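Local coordinates for hemoglobin-like protein (Methylacidiphilum infernorum, PDB 4NK2), which binds haem as a group II truncated haemoglobin of a thermophilic, acid-loving bacterium and probably binds oxygen at the haem iron, at the interface of chains A and B. Coordinates in Å, arbitrary orientation; residue numbers count along the deposited sequence, not the author numbering. Chains: chain A/B, Hemoglobin-like protein.

The interface of chains A and B. Residues chain A 172; chain B 125-128, 172.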
ATOM      1  N   ARG A 172       2.631   2.071   1.704  1.00 34.63           N
ATOM      2  CA  ARG A 172       3.510   1.252   0.866  1.00 33.36           C
ATOM      3  C   ARG A 172       3.701  -0.096   1.542  1.00 35.29           C
ATOM      4  O   ARG A 172       4.225  -0.176   2.668  1.00 36.73           O
ATOM      5  CB  ARG A 172       4.857   1.938   0.670  1.00 32.29           C
ATOM      6  CG  ARG A 172       5.879   1.112  -0.143  1.00 38.63           C
ATOM      7  CD  ARG A 172       5.430   0.921  -1.597  1.00 39.98           C
ATOM      8  NE  ARG A 172       6.545   0.707  -2.526  1.00 31.35           N
ATOM      9  CZ  ARG A 172       6.981  -0.488  -2.917  1.00 36.38           C
ATOM     10  NH1 ARG A 172       6.403  -1.600  -2.463  1.00 30.65           N
ATOM     11  NH2 ARG A 172       7.990  -0.568  -3.775  1.00 40.16           N
TER
ATOM     12  N   PHE B 125       6.713  -6.548  -4.931  1.00 38.67           N
ATOM     13  CA  PHE B 125       7.047  -5.598  -3.856  1.00 39.21           C
ATOM     14  C   PHE B 125       8.213  -4.675  -4.208  1.00 44.39           C
ATOM     15  O   PHE B 125       8.219  -3.505  -3.811  1.00 39.24           O
ATOM     16  CB  PHE B 125       7.345  -6.333  -2.540  1.00 37.70           C
ATOM     17  CG  PHE B 125       6.116  -6.819  -1.820  1.00 36.96           C
ATOM     18  CD1 PHE B 125       4.928  -6.103  -1.887  1.00 37.44           C
ATOM     19  CD2 PHE B 125       6.151  -7.984  -1.071  1.00 37.71           C
ATOM     20  CE1 PHE B 125       3.797  -6.545  -1.214  1.00 36.51           C
ATOM     21  CE2 PHE B 125       5.024  -8.438  -0.404  1.00 38.18           C
ATOM     22  CZ  PHE B 125       3.844  -7.716  -0.480  1.00 38.83           C
ATOM     23  N   SER B 126       9.191  -5.186  -4.958  1.00 40.96           N
ATOM     24  CA  SER B 126      10.376  -4.396  -5.300  1.00 44.12           C
ATOM     25  C   SER B 126      10.090  -3.262  -6.297  1.00 44.86           C
ATOM     26  O   SER B 126      10.944  -2.408  -6.538  1.00 47.24           O
ATOM     27  CB  SER B 126      11.494  -5.306  -5.822  1.00 54.38           C
ATOM     28  OG  SER B 126      10.963  -6.515  -6.338  1.00 58.95           O
ATOM     29  N   VAL B 127       8.888  -3.240  -6.861  1.00 41.56           N
ATOM     30  CA  VAL B 127       8.518  -2.164  -7.775  1.00 39.75           C
ATOM     31  C   VAL B 127       7.319  -1.408  -7.222  1.00 37.14           C
ATOM     32  O   VAL B 127       6.380  -2.021  -6.704  1.00 38.48           O
ATOM     33  CB  VAL B 127       8.199  -2.711  -9.188  1.00 39.17           C
ATOM     34  CG1 VAL B 127       7.308  -3.920  -9.087  1.00 43.45           C
ATOM     35  CG2 VAL B 127       7.545  -1.641 -10.039  1.00 42.06           C
ATOM     36  N   THR B 128       7.351  -0.080  -7.314  1.00 36.99           N
ATOM     37  CA  THR B 128       6.266   0.731  -6.762  1.00 36.81           C
ATOM     38  C   THR B 128       5.091   0.710  -7.728  1.00 38.13           C
ATOM     39  O   THR B 128       5.189   1.242  -8.841  1.00 38.21           O
ATOM     40  CB  THR B 128       6.718   2.187  -6.494  1.00 37.05           C
ATOM     41  OG1 THR B 128       7.843   2.167  -5.612  1.00 33.98           O
ATOM     42  CG2 THR B 128       5.605   2.998  -5.844  1.00 34.86           C
ATOM     43  N   ARG B 172       1.222   0.494  -3.501  1.00 36.58           N
ATOM     44  CA  ARG B 172       1.320   1.901  -3.093  1.00 34.42           C
ATOM     45  C   ARG B 172      -0.064   2.519  -3.221  1.00 35.20           C
ATOM     46  O   ARG B 172      -0.553   2.715  -4.331  1.00 34.24           O
ATOM     47  CB  ARG B 172       2.280   2.657  -4.022  1.00 32.67           C
ATOM     48  CG  ARG B 172       3.155   3.731  -3.370  1.00 39.16           C
ATOM     49  CD  ARG B 172       2.389   4.713  -2.493  1.00 42.76           C
ATOM     50  NE  ARG B 172       3.153   5.932  -2.186  1.00 35.70           N
ATOM     51  CZ  ARG B 172       2.602   7.057  -1.738  1.00 34.01           C
ATOM     52  NH1 ARG B 172       1.293   7.109  -1.529  1.00 33.11           N
ATOM     53  NH2 ARG B 172       3.348   8.124  -1.486  1.00 30.57           N
TER
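A:Arg172 reaches from chain A to the start of a loop, B:Phe125 to B:Thr128, and meets it tip first with its guanidinium. Hydrogen bonds carry most of the contact. Both terminal nitrogens converge end-on on one acceptor, the backbone carbonyl oxygen of B:Phe125. A:Arg172 NH2 lies 2.9 Å from O of B:Phe125, nearly in line with the C=O bond. A:Arg172 NH1 lies 3.0 Å from the same O of B:Phe125, in the carbonyl plane on a lone pair. That oxygen sits almost exactly in the guanidinium plane, and this forked grip probably limits the swing of the planar group. A:Arg172 NH2 also donates to the side-chain hydroxyl OG1 of B:Thr128 at 3.3 Å, a longer bond with the hydroxyl tilted 28° from the guanidinium plane. B:Thr128 turns OG1 to the side of its own backbone N and anti to its carbonyl carbon (chi1 -57°), which brings OG1 within hydrogen-bonding distance of NH2, as acceptor. An alanine in place of A:Arg172 would probably leave the B:Phe125 carbonyl and the B:Thr128 hydroxyl without these donors and loosen the hold of chain A on this loop.

Apolar contact is slight. The A:Arg172 chain leaves with CG anti to the backbone N (chi1 177°) and bends at chi2; its CD passes 4.0 Å from CG of B:Arg172, the two side chains running nearly perpendicular to each other. Their charged ends diverge, with NE of A:Arg172 6.2 Å from NE of B:Arg172, so repulsion between the like charges is probably modest.

Between the backbones, A:Arg172 and B:Arg172 form an antiparallel beta bridge where the chains meet. The patch belongs to a two-fold symmetric interface, which may or may not be that of a biological dimer, and its twin has the chains exchanged. In the fold, the gripped loop joins helix 120-124, whose last residue is the haem-ligating proximal histidine, to helix 131-147, while residue 172 follows 3-10 helix 166-169.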